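Local coordinates for 4-amino-4-deoxy-L-arabinose transferase or related glycosyltransferases of PMT family (Cupriavidus metallidurans, PDB 5EZM), which probably transfers 4-amino-4-deoxy-L-arabinose to lipid A, as a zinc-binding integral membrane glycosyltransferase of the GT-C fold, at residues E87-H92 and N263-H268; A202-G207 and V245-W250. All blocks are in the same frame, centred on the assembly; numbering follows the deposited sequence.

Overall arrangement
From the N terminus the chain first reaches residues 87-92, which lead into helix 91-103 and wait for 263-268, at the end of helix 261-267, to close contact 1 around the zinc and phosphocholine site. The loop between them is long and mostly helical, and contact 2 lies wholly within it: the end of helix 185-206 meets helix 236-257, closing a loop of 37 residues. Helices 236-257 and 261-267 follow each other directly, so the second partners of both contacts are neighbours in sequence. The centres lie about 10 Å apart, and the contacts meet where Phe-91 N makes a probable hydrogen bond to Leu-204 O.

Contact 1. Residues E87-H92 and N263-H268; sequences EKPPFH and NFFFIH. With PC (phosphocholine), chain B; MPG ([(Z)-octadec-9-enyl] (2R)-2,3-bis(oxidanyl)propanoate), chain T.
Two backbone N-H groups grip the carbonyl O of Phe-264, those of Ile-267 and His-268, and this doubly held oxygen lies in the last turn of helix 261-267, after which His-268 leaves helical geometry. Glu-87 CG lies anti to the carbonyl carbon, and a bend at chi2 (-115°) swings the carboxylate toward His-268. OE2 of Glu-87 and NE2 of His-268 both bind the zinc ion, whose site His-270 completes; carboxylate and imidazole planes stand 88° apart. Phe-264 touches both ligands: its CZ lies 3.4 Å above the imidazole plane of His-268, toward the rim, and the ring's edge meets Glu-87, with CZ 3.5 Å from OE2. The phosphocholine packs against Phe-265, its methyl C4 over one ring face, 3.6 Å from CD1, and its C3 at the edge of the His-268 ring. Pro-89 CG approaches Phe-265 CZ at 3.5 Å, the two side chains crossing at about a right angle. Phe-266 is sandwiched: Phe-265 CD2 sits 3.9 Å above the centre of its ring, while C5 of a bound lipid lies over the opposite face, offset toward the rim. An alanine here would remove that whole ring and would probably leave both Phe-265 and the lipid without a shared surface, loosening the wall beside phosphate oxygen O3. Phe-264 also meets Phe-512, Phe-266 touches Phe-251 of helix 236-257, and Phe-91, at the start of helix 91-103, packs on helix 185-206.

Contact 2. Residues A202-G207 and V245-W250; sequences AILTKG and VITVPW. With MPG ([(Z)-octadec-9-enyl] (2R)-2,3-bis(oxidanyl)propanoate), chain C.
The indole of Trp-250 meets Trp-94 edge-to-face and stands almost perpendicular to the ring of Phe-261, while its NE1 donates to the carbonyl O of Val-76. Its CG is anti to the backbone N (chi1 174°), which brings CE3 to 4.2 Å from Leu-204 CD2. Leu-204 makes the largest share of this contact, and its fork divides the work. CD1 packs against Ile-246, 4.0 Å from its CG2 and close to its carbonyl O, whereas CD2 lies 3.8 Å from Thr-247 O. Beside it, Thr-247 turns its methyl CG2 to Ile-203 CB at 3.9 Å. With chi1 at 63°, CG2 lies anti to the carbonyl carbon and OG1 takes the crowded position between that carbon and backbone N, bonding back to Met-243 O of its own helix. Past the contact, Lys-206 extends away to a salt bridge with Asp-161 and brushes C9 of a lipid, and Gly-207, with positive phi, has left helical geometry and touches phosphocholine. The two helix segments run roughly alongside, 33° apart and 9.5 Å between axes, with helix 236-257 kinked around Pro-249. Such apolar packing between predicted transmembrane helices belongs to the membrane domain of the GT-C fold, here next to the phosphocholine pocket.

Contact 1. Residues E87-H92 and N263-H268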
ATOM      1  N   GLU A  87      14.273  -6.972   5.742  1.00 67.99           N
ATOM      2  CA  GLU A  87      13.040  -6.833   6.506  1.00 69.46           C
ATOM      3  C   GLU A  87      11.795  -7.218   5.709  1.00 68.80           C
ATOM      4  O   GLU A  87      10.722  -7.348   6.306  1.00 69.57           O
ATOM      5  CB  GLU A  87      12.896  -5.393   7.048  1.00 68.03           C
ATOM      6  CG  GLU A  87      14.176  -4.802   7.680  1.00 71.62           C
ATOM      7  CD  GLU A  87      14.090  -4.508   9.196  1.00 75.22           C
ATOM      8  OE1 GLU A  87      13.038  -4.731   9.832  1.00 76.83           O
ATOM      9  OE2 GLU A  87      15.100  -4.041   9.768  1.00 76.23           O
ATOM     10  N   LYS A  88      11.906  -7.424   4.395  1.00 68.13           N
ATOM     11  CA  LYS A  88      10.762  -7.747   3.547  1.00 67.84           C
ATOM     12  C   LYS A  88      11.162  -8.721   2.448  1.00 67.20           C
ATOM     13  O   LYS A  88      12.319  -8.731   2.011  1.00 65.53           O
ATOM     14  CB  LYS A  88      10.157  -6.493   2.887  1.00 66.51           C
ATOM     15  CG  LYS A  88       9.703  -5.404   3.841  1.00 66.53           C
ATOM     16  CD  LYS A  88       8.496  -5.823   4.660  1.00 66.10           C
ATOM     17  CE  LYS A  88       8.173  -4.757   5.696  1.00 67.93           C
ATOM     18  NZ  LYS A  88       7.023  -5.122   6.562  1.00 71.37           N
ATOM     19  N   PRO A  89      10.225  -9.547   1.984  1.00 68.68           N
ATOM     20  CA  PRO A  89      10.478 -10.414   0.816  1.00 67.98           C
ATOM     21  C   PRO A  89      10.363  -9.623  -0.478  1.00 66.20           C
ATOM     22  O   PRO A  89       9.867  -8.487  -0.468  1.00 65.36           O
ATOM     23  CB  PRO A  89       9.374 -11.482   0.928  1.00 67.20           C
ATOM     24  CG  PRO A  89       8.825 -11.349   2.309  1.00 68.06           C
ATOM     25  CD  PRO A  89       8.975  -9.909   2.668  1.00 68.64           C
ATOM     26  N   PRO A  90      10.791 -10.183  -1.612  1.00 64.21           N
ATOM     27  CA  PRO A  90      11.091  -9.353  -2.794  1.00 62.72           C
ATOM     28  C   PRO A  90      10.039  -9.258  -3.895  1.00 61.32           C
ATOM     29  O   PRO A  90      10.309  -8.565  -4.882  1.00 62.24           O
ATOM     30  CB  PRO A  90      12.337 -10.053  -3.342  1.00 63.18           C
ATOM     31  CG  PRO A  90      12.041 -11.492  -3.110  1.00 64.59           C
ATOM     32  CD  PRO A  90      11.280 -11.563  -1.799  1.00 64.25           C
ATOM     33  N   PHE A  91       8.875  -9.906  -3.789  1.00 58.92           N
ATOM     34  CA  PHE A  91       7.976  -9.969  -4.943  1.00 56.08           C
ATOM     35  C   PHE A  91       7.533  -8.580  -5.391  1.00 54.64           C
ATOM     36  O   PHE A  91       7.526  -8.273  -6.592  1.00 55.27           O
ATOM     37  CB  PHE A  91       6.760 -10.842  -4.635  1.00 55.91           C
ATOM     38  CG  PHE A  91       5.734 -10.846  -5.736  1.00 55.02           C
ATOM     39  CD1 PHE A  91       5.996 -11.477  -6.942  1.00 55.62           C
ATOM     40  CD2 PHE A  91       4.514 -10.212  -5.571  1.00 52.08           C
ATOM     41  CE1 PHE A  91       5.058 -11.479  -7.963  1.00 53.38           C
ATOM     42  CE2 PHE A  91       3.575 -10.212  -6.588  1.00 51.74           C
ATOM     43  CZ  PHE A  91       3.847 -10.849  -7.784  1.00 51.39           C
ATOM     44  N   HIS A  92       7.151  -7.724  -4.440  1.00 54.00           N
ATOM     45  CA  HIS A  92       6.801  -6.349  -4.781  1.00 53.73           C
ATOM     46  C   HIS A  92       7.925  -5.680  -5.562  1.00 53.88           C
ATOM     47  O   HIS A  92       7.681  -4.993  -6.564  1.00 51.28           O
ATOM     48  CB  HIS A  92       6.483  -5.564  -3.506  1.00 53.16           C
ATOM     49  CG  HIS A  92       6.134  -4.127  -3.743  1.00 55.31           C
ATOM     50  ND1 HIS A  92       4.835  -3.665  -3.728  1.00 56.46           N
ATOM     51  CD2 HIS A  92       6.914  -3.047  -3.991  1.00 55.55           C
ATOM     52  CE1 HIS A  92       4.829  -2.364  -3.960  1.00 55.81           C
ATOM     53  NE2 HIS A  92       6.078  -1.964  -4.124  1.00 55.13           N
ATOM     54  N   ASN A 263      18.046 -16.220  10.158  1.00 70.54           N
ATOM     55  CA  ASN A 263      17.921 -15.822  11.557  1.00 71.29           C
ATOM     56  C   ASN A 263      17.336 -14.421  11.678  1.00 70.79           C
ATOM     57  O   ASN A 263      16.502 -14.162  12.554  1.00 72.43           O
ATOM     58  CB  ASN A 263      19.281 -15.897  12.248  1.00 74.62           C
ATOM     59  CG  ASN A 263      19.190 -15.641  13.737  1.00 78.42           C
ATOM     60  OD1 ASN A 263      18.104 -15.646  14.314  1.00 79.05           O
ATOM     61  ND2 ASN A 263      20.335 -15.423  14.372  1.00 81.23           N
ATOM     62  N   PHE A 264      17.748 -13.506  10.798  1.00 67.82           N
ATOM     63  CA  PHE A 264      17.189 -12.160  10.816  1.00 66.23           C
ATOM     64  C   PHE A 264      15.720 -12.176  10.417  1.00 70.19           C
ATOM     65  O   PHE A 264      14.841 -11.850  11.221  1.00 71.75           O
ATOM     66  CB  PHE A 264      17.988 -11.242   9.888  1.00 62.41           C
ATOM     67  CG  PHE A 264      17.533  -9.807   9.919  1.00 56.95           C
ATOM     68  CD1 PHE A 264      18.065  -8.920  10.838  1.00 54.40           C
ATOM     69  CD2 PHE A 264      16.569  -9.350   9.033  1.00 56.53           C
ATOM     70  CE1 PHE A 264      17.650  -7.605  10.875  1.00 54.26           C
ATOM     71  CE2 PHE A 264      16.146  -8.033   9.062  1.00 55.73           C
ATOM     72  CZ  PHE A 264      16.689  -7.158   9.988  1.00 55.68           C
ATOM     73  N   PHE A 265      15.439 -12.573   9.176  1.00 72.24           N
ATOM     74  CA  PHE A 265      14.089 -12.462   8.634  1.00 74.00           C
ATOM     75  C   PHE A 265      13.066 -13.229   9.464  1.00 75.01           C
ATOM     76  O   PHE A 265      11.898 -12.833   9.519  1.00 75.47           O
ATOM     77  CB  PHE A 265      14.068 -12.951   7.187  1.00 75.89           C
ATOM     78  CG  PHE A 265      12.741 -12.776   6.510  1.00 75.04           C
ATOM     79  CD1 PHE A 265      12.405 -11.570   5.923  1.00 73.65           C
ATOM     80  CD2 PHE A 265      11.830 -13.819   6.461  1.00 75.24           C
ATOM     81  CE1 PHE A 265      11.183 -11.406   5.300  1.00 73.75           C
ATOM     82  CE2 PHE A 265      10.609 -13.660   5.840  1.00 73.86           C
ATOM     83  CZ  PHE A 265      10.285 -12.454   5.261  1.00 73.09           C
ATOM     84  N   PHE A 266      13.471 -14.319  10.110  1.00 75.67           N
ATOM     85  CA  PHE A 266      12.528 -15.091  10.907  1.00 77.46           C
ATOM     86  C   PHE A 266      12.601 -14.789  12.397  1.00 79.68           C
ATOM     87  O   PHE A 266      11.728 -15.245  13.142  1.00 83.28           O
ATOM     88  CB  PHE A 266      12.742 -16.595  10.683  1.00 80.30           C
ATOM     89  CG  PHE A 266      12.384 -17.058   9.299  1.00 79.06           C
ATOM     90  CD1 PHE A 266      11.069 -17.028   8.863  1.00 78.23           C
ATOM     91  CD2 PHE A 266      13.360 -17.524   8.435  1.00 79.41           C
ATOM     92  CE1 PHE A 266      10.736 -17.450   7.588  1.00 77.53           C
ATOM     93  CE2 PHE A 266      13.032 -17.949   7.159  1.00 79.08           C
ATOM     94  CZ  PHE A 266      11.719 -17.912   6.735  1.00 77.52           C
ATOM     95  N   ILE A 267      13.598 -14.031  12.856  1.00 78.71           N
ATOM     96  CA  ILE A 267      13.765 -13.824  14.291  1.00 79.76           C
ATOM     97  C   ILE A 267      13.761 -12.338  14.640  1.00 78.63           C
ATOM     98  O   ILE A 267      13.346 -11.954  15.739  1.00 79.86           O
ATOM     99  CB  ILE A 267      15.045 -14.522  14.792  1.00 79.78           C
ATOM    100  CG1 ILE A 267      14.942 -16.032  14.570  1.00 78.54           C
ATOM    101  CG2 ILE A 267      15.277 -14.257  16.268  1.00 82.07           C
ATOM    102  CD1 ILE A 267      13.770 -16.672  15.276  1.00 77.63           C
ATOM    103  N   HIS A 268      14.197 -11.487  13.711  1.00 78.02           N
ATOM    104  CA  HIS A 268      14.303 -10.056  13.992  1.00 81.78           C
ATOM    105  C   HIS A 268      12.968  -9.435  14.390  1.00 85.46           C
ATOM    106  O   HIS A 268      12.043  -9.354  13.574  1.00 85.33           O
ATOM    107  CB  HIS A 268      14.873  -9.306  12.782  1.00 79.67           C
ATOM    108  CG  HIS A 268      14.844  -7.816  12.928  1.00 80.10           C
ATOM    109  ND1 HIS A 268      15.602  -7.143  13.862  1.00 81.60           N
ATOM    110  CD2 HIS A 268      14.149  -6.868  12.255  1.00 78.39           C
ATOM    111  CE1 HIS A 268      15.377  -5.846  13.760  1.00 80.22           C
ATOM    112  NE2 HIS A 268      14.500  -5.653  12.790  1.00 79.19           N
TER
HETATM  113  P1   PC B 655       7.807 -13.380   9.622  1.00107.31           P
HETATM  114  O1   PC B 655       7.308 -13.487   8.198  1.00104.14           O
HETATM  115  O3   PC B 655       8.240 -14.750  10.086  1.00108.83           O
HETATM  116  O4   PC B 655       6.694 -12.887  10.519  1.00107.09           O
HETATM  117  O2   PC B 655       9.087 -12.334   9.706  1.00108.32           O
HETATM  118  C1   PC B 655       8.908 -11.060  10.267  1.00107.24           C
HETATM  119  C2   PC B 655      10.251 -10.479  10.748  1.00104.86           C
HETATM  120  N1   PC B 655      10.656  -9.332   9.945  1.00102.41           N
HETATM  121  C3   PC B 655      11.969  -8.884  10.365  1.00101.16           C
HETATM  122  C4   PC B 655      10.719  -9.699   8.543  1.00101.25           C
HETATM  123  C5   PC B 655       9.710  -8.246  10.127  1.00103.09           C
HETATM  124  C2  MPG T 619       9.802 -22.683   7.901  1.00 82.75           C
HETATM  125  C3  MPG T 619      10.756 -21.495   7.841  1.00 83.21           C
HETATM  126  C4  MPG T 619      12.136 -21.817   8.392  1.00 81.60           C
HETATM  127  C5  MPG T 619      12.532 -20.866   9.535  1.00 79.47           C
HETATM  128  C6  MPG T 619      14.016 -20.979   9.921  1.00 77.04           C
HETATM  129  C7  MPG T 619      14.320 -20.301  11.270  1.00 74.97           C
HETATM  130  C8  MPG T 619      15.838 -20.138  11.513  1.00 75.51           C
HETATM  131  C9  MPG T 619      16.169 -19.744  12.974  1.00 75.63           C
HETATM  132  C10 MPG T 619      17.690 -19.849  13.270  1.00 76.86           C
HETATM  133  C11 MPG T 619      17.967 -20.331  14.709  1.00 78.99           C
HETATM  134  C12 MPG T 619      19.462 -20.747  14.922  1.00 79.97           C
HETATM  135  C13 MPG T 619      19.785 -21.033  16.402  1.00 80.23           C
HETATM  136  C1  MPG T 619       8.339 -22.251   8.049  1.00 80.95           C

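Contact 2. Residues A202-G207 and V245-W250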
ATOM      1  N   ALA A 202       2.127 -14.617  -1.943  1.00 70.45           N
ATOM      2  CA  ALA A 202       1.947 -13.783  -0.759  1.00 69.48           C
ATOM      3  C   ALA A 202       3.109 -13.949   0.211  1.00 71.12           C
ATOM      4  O   ALA A 202       3.585 -12.968   0.798  1.00 69.13           O
ATOM      5  CB  ALA A 202       0.621 -14.117  -0.075  1.00 68.13           C
ATOM      6  N   ILE A 203       3.579 -15.186   0.395  1.00 73.20           N
ATOM      7  CA  ILE A 203       4.744 -15.409   1.246  1.00 71.48           C
ATOM      8  C   ILE A 203       5.957 -14.691   0.673  1.00 69.80           C
ATOM      9  O   ILE A 203       6.734 -14.068   1.407  1.00 68.47           O
ATOM     10  CB  ILE A 203       5.004 -16.918   1.421  1.00 70.67           C
ATOM     11  CG1 ILE A 203       3.825 -17.581   2.141  1.00 69.48           C
ATOM     12  CG2 ILE A 203       6.303 -17.150   2.178  1.00 70.23           C
ATOM     13  CD1 ILE A 203       3.994 -19.074   2.362  1.00 70.38           C
ATOM     14  N   LEU A 204       6.126 -14.745  -0.652  1.00 69.57           N
ATOM     15  CA  LEU A 204       7.187 -13.984  -1.304  1.00 67.80           C
ATOM     16  C   LEU A 204       6.926 -12.487  -1.307  1.00 65.85           C
ATOM     17  O   LEU A 204       7.776 -11.731  -1.786  1.00 66.13           O
ATOM     18  CB  LEU A 204       7.384 -14.471  -2.739  1.00 68.74           C
ATOM     19  CG  LEU A 204       8.029 -15.848  -2.892  1.00 72.44           C
ATOM     20  CD1 LEU A 204       8.097 -16.251  -4.357  1.00 74.02           C
ATOM     21  CD2 LEU A 204       9.413 -15.850  -2.267  1.00 72.20           C
ATOM     22  N   THR A 205       5.780 -12.039  -0.801  1.00 65.32           N
ATOM     23  CA  THR A 205       5.468 -10.618  -0.716  1.00 64.42           C
ATOM     24  C   THR A 205       5.706 -10.051   0.679  1.00 65.06           C
ATOM     25  O   THR A 205       6.314  -8.986   0.817  1.00 62.49           O
ATOM     26  CB  THR A 205       4.016 -10.372  -1.139  1.00 64.38           C
ATOM     27  OG1 THR A 205       3.870 -10.666  -2.534  1.00 64.10           O
ATOM     28  CG2 THR A 205       3.618  -8.925  -0.880  1.00 61.82           C
ATOM     29  N   LYS A 206       5.247 -10.748   1.730  1.00 68.00           N
ATOM     30  CA  LYS A 206       5.416 -10.217   3.079  1.00 68.37           C
ATOM     31  C   LYS A 206       5.587 -11.316   4.125  1.00 70.95           C
ATOM     32  O   LYS A 206       5.252 -11.107   5.297  1.00 75.82           O
ATOM     33  CB  LYS A 206       4.236  -9.319   3.454  1.00 69.68           C
ATOM     34  CG  LYS A 206       4.600  -8.181   4.389  1.00 73.53           C
ATOM     35  CD  LYS A 206       3.383  -7.343   4.725  1.00 77.54           C
ATOM     36  CE  LYS A 206       3.699  -6.308   5.787  1.00 80.73           C
ATOM     37  NZ  LYS A 206       2.454  -5.644   6.253  1.00 83.01           N
ATOM     38  N   GLY A 207       6.095 -12.479   3.735  1.00 68.05           N
ATOM     39  CA  GLY A 207       6.436 -13.502   4.704  1.00 68.18           C
ATOM     40  C   GLY A 207       5.283 -14.426   5.049  1.00 69.94           C
ATOM     41  O   GLY A 207       4.288 -14.542   4.329  1.00 69.64           O
ATOM     42  N   VAL A 245       7.488 -24.997  -4.292  1.00 71.33           N
ATOM     43  CA  VAL A 245       8.215 -24.706  -5.524  1.00 71.06           C
ATOM     44  C   VAL A 245       8.233 -23.210  -5.800  1.00 73.82           C
ATOM     45  O   VAL A 245       9.214 -22.678  -6.331  1.00 75.87           O
ATOM     46  CB  VAL A 245       7.606 -25.497  -6.699  1.00 70.70           C
ATOM     47  CG1 VAL A 245       8.103 -24.955  -8.037  1.00 69.01           C
ATOM     48  CG2 VAL A 245       7.938 -26.982  -6.566  1.00 70.76           C
ATOM     49  N   ILE A 246       7.174 -22.497  -5.420  1.00 75.67           N
ATOM     50  CA  ILE A 246       7.136 -21.064  -5.690  1.00 77.37           C
ATOM     51  C   ILE A 246       8.006 -20.291  -4.701  1.00 78.78           C
ATOM     52  O   ILE A 246       8.780 -19.410  -5.093  1.00 79.23           O
ATOM     53  CB  ILE A 246       5.682 -20.562  -5.688  1.00 77.14           C
ATOM     54  CG1 ILE A 246       4.932 -21.148  -6.881  1.00 77.96           C
ATOM     55  CG2 ILE A 246       5.638 -19.043  -5.731  1.00 75.23           C
ATOM     56  CD1 ILE A 246       3.492 -20.732  -6.955  1.00 78.25           C
ATOM     57  N   THR A 247       7.908 -20.606  -3.408  1.00 79.66           N
ATOM     58  CA  THR A 247       8.569 -19.785  -2.397  1.00 80.42           C
ATOM     59  C   THR A 247      10.022 -20.175  -2.145  1.00 82.26           C
ATOM     60  O   THR A 247      10.877 -19.294  -1.995  1.00 82.40           O
ATOM     61  CB  THR A 247       7.809 -19.858  -1.070  1.00 81.70           C
ATOM     62  OG1 THR A 247       7.836 -21.203  -0.577  1.00 86.73           O
ATOM     63  CG2 THR A 247       6.376 -19.415  -1.256  1.00 78.73           C
ATOM     64  N   VAL A 248      10.313 -21.477  -2.092  1.00 83.40           N
ATOM     65  CA  VAL A 248      11.613 -21.931  -1.587  1.00 83.06           C
ATOM     66  C   VAL A 248      12.800 -21.366  -2.362  1.00 82.03           C
ATOM     67  O   VAL A 248      13.766 -20.923  -1.721  1.00 82.19           O
ATOM     68  CB  VAL A 248      11.641 -23.469  -1.515  1.00 83.63           C
ATOM     69  CG1 VAL A 248      13.062 -23.960  -1.310  1.00 83.87           C
ATOM     70  CG2 VAL A 248      10.750 -23.953  -0.386  1.00 84.46           C
ATOM     71  N   PRO A 249      12.814 -21.357  -3.707  1.00 80.99           N
ATOM     72  CA  PRO A 249      14.054 -20.970  -4.414  1.00 80.44           C
ATOM     73  C   PRO A 249      14.683 -19.657  -3.962  1.00 78.94           C
ATOM     74  O   PRO A 249      15.901 -19.610  -3.742  1.00 81.15           O
ATOM     75  CB  PRO A 249      13.600 -20.914  -5.878  1.00 78.30           C
ATOM     76  CG  PRO A 249      12.534 -21.922  -5.957  1.00 79.36           C
ATOM     77  CD  PRO A 249      11.780 -21.802  -4.662  1.00 80.19           C
ATOM     78  N   TRP A 250      13.898 -18.589  -3.801  1.00 75.22           N
ATOM     79  CA  TRP A 250      14.502 -17.331  -3.372  1.00 72.67           C
ATOM     80  C   TRP A 250      15.033 -17.429  -1.949  1.00 72.12           C
ATOM     81  O   TRP A 250      16.102 -16.889  -1.644  1.00 74.61           O
ATOM     82  CB  TRP A 250      13.510 -16.176  -3.481  1.00 70.63           C
ATOM     83  CG  TRP A 250      14.074 -14.898  -2.916  1.00 70.17           C
ATOM     84  CD1 TRP A 250      14.938 -14.037  -3.534  1.00 69.63           C
ATOM     85  CD2 TRP A 250      13.830 -14.352  -1.615  1.00 68.93           C
ATOM     86  NE1 TRP A 250      15.237 -12.985  -2.701  1.00 66.77           N
ATOM     87  CE2 TRP A 250      14.571 -13.155  -1.516  1.00 67.40           C
ATOM     88  CE3 TRP A 250      13.053 -14.755  -0.525  1.00 68.92           C
ATOM     89  CZ2 TRP A 250      14.555 -12.360  -0.375  1.00 67.09           C
ATOM     90  CZ3 TRP A 250      13.039 -13.963   0.608  1.00 69.36           C
ATOM     91  CH2 TRP A 250      13.785 -12.780   0.674  1.00 67.84           C
TER
HETATM   92  C2  MPG C 645       3.604 -15.556  11.500  1.00 85.22           C
HETATM   93  C3  MPG C 645       2.782 -14.324  11.862  1.00 85.23           C
HETATM   94  C4  MPG C 645       3.497 -13.030  11.499  1.00 84.05           C
HETATM   95  C5  MPG C 645       2.593 -11.792  11.618  1.00 82.09           C
HETATM   96  C6  MPG C 645       3.256 -10.538  11.028  1.00 80.77           C
HETATM   97  C7  MPG C 645       2.232  -9.566  10.414  1.00 80.43           C
HETATM   98  C8  MPG C 645       2.866  -8.657   9.332  1.00 80.43           C
HETATM   99  C9  MPG C 645       1.862  -8.258   8.220  1.00 79.46           C
HETATM  100  C1  MPG C 645       3.030 -16.845  12.093  1.00 85.24           C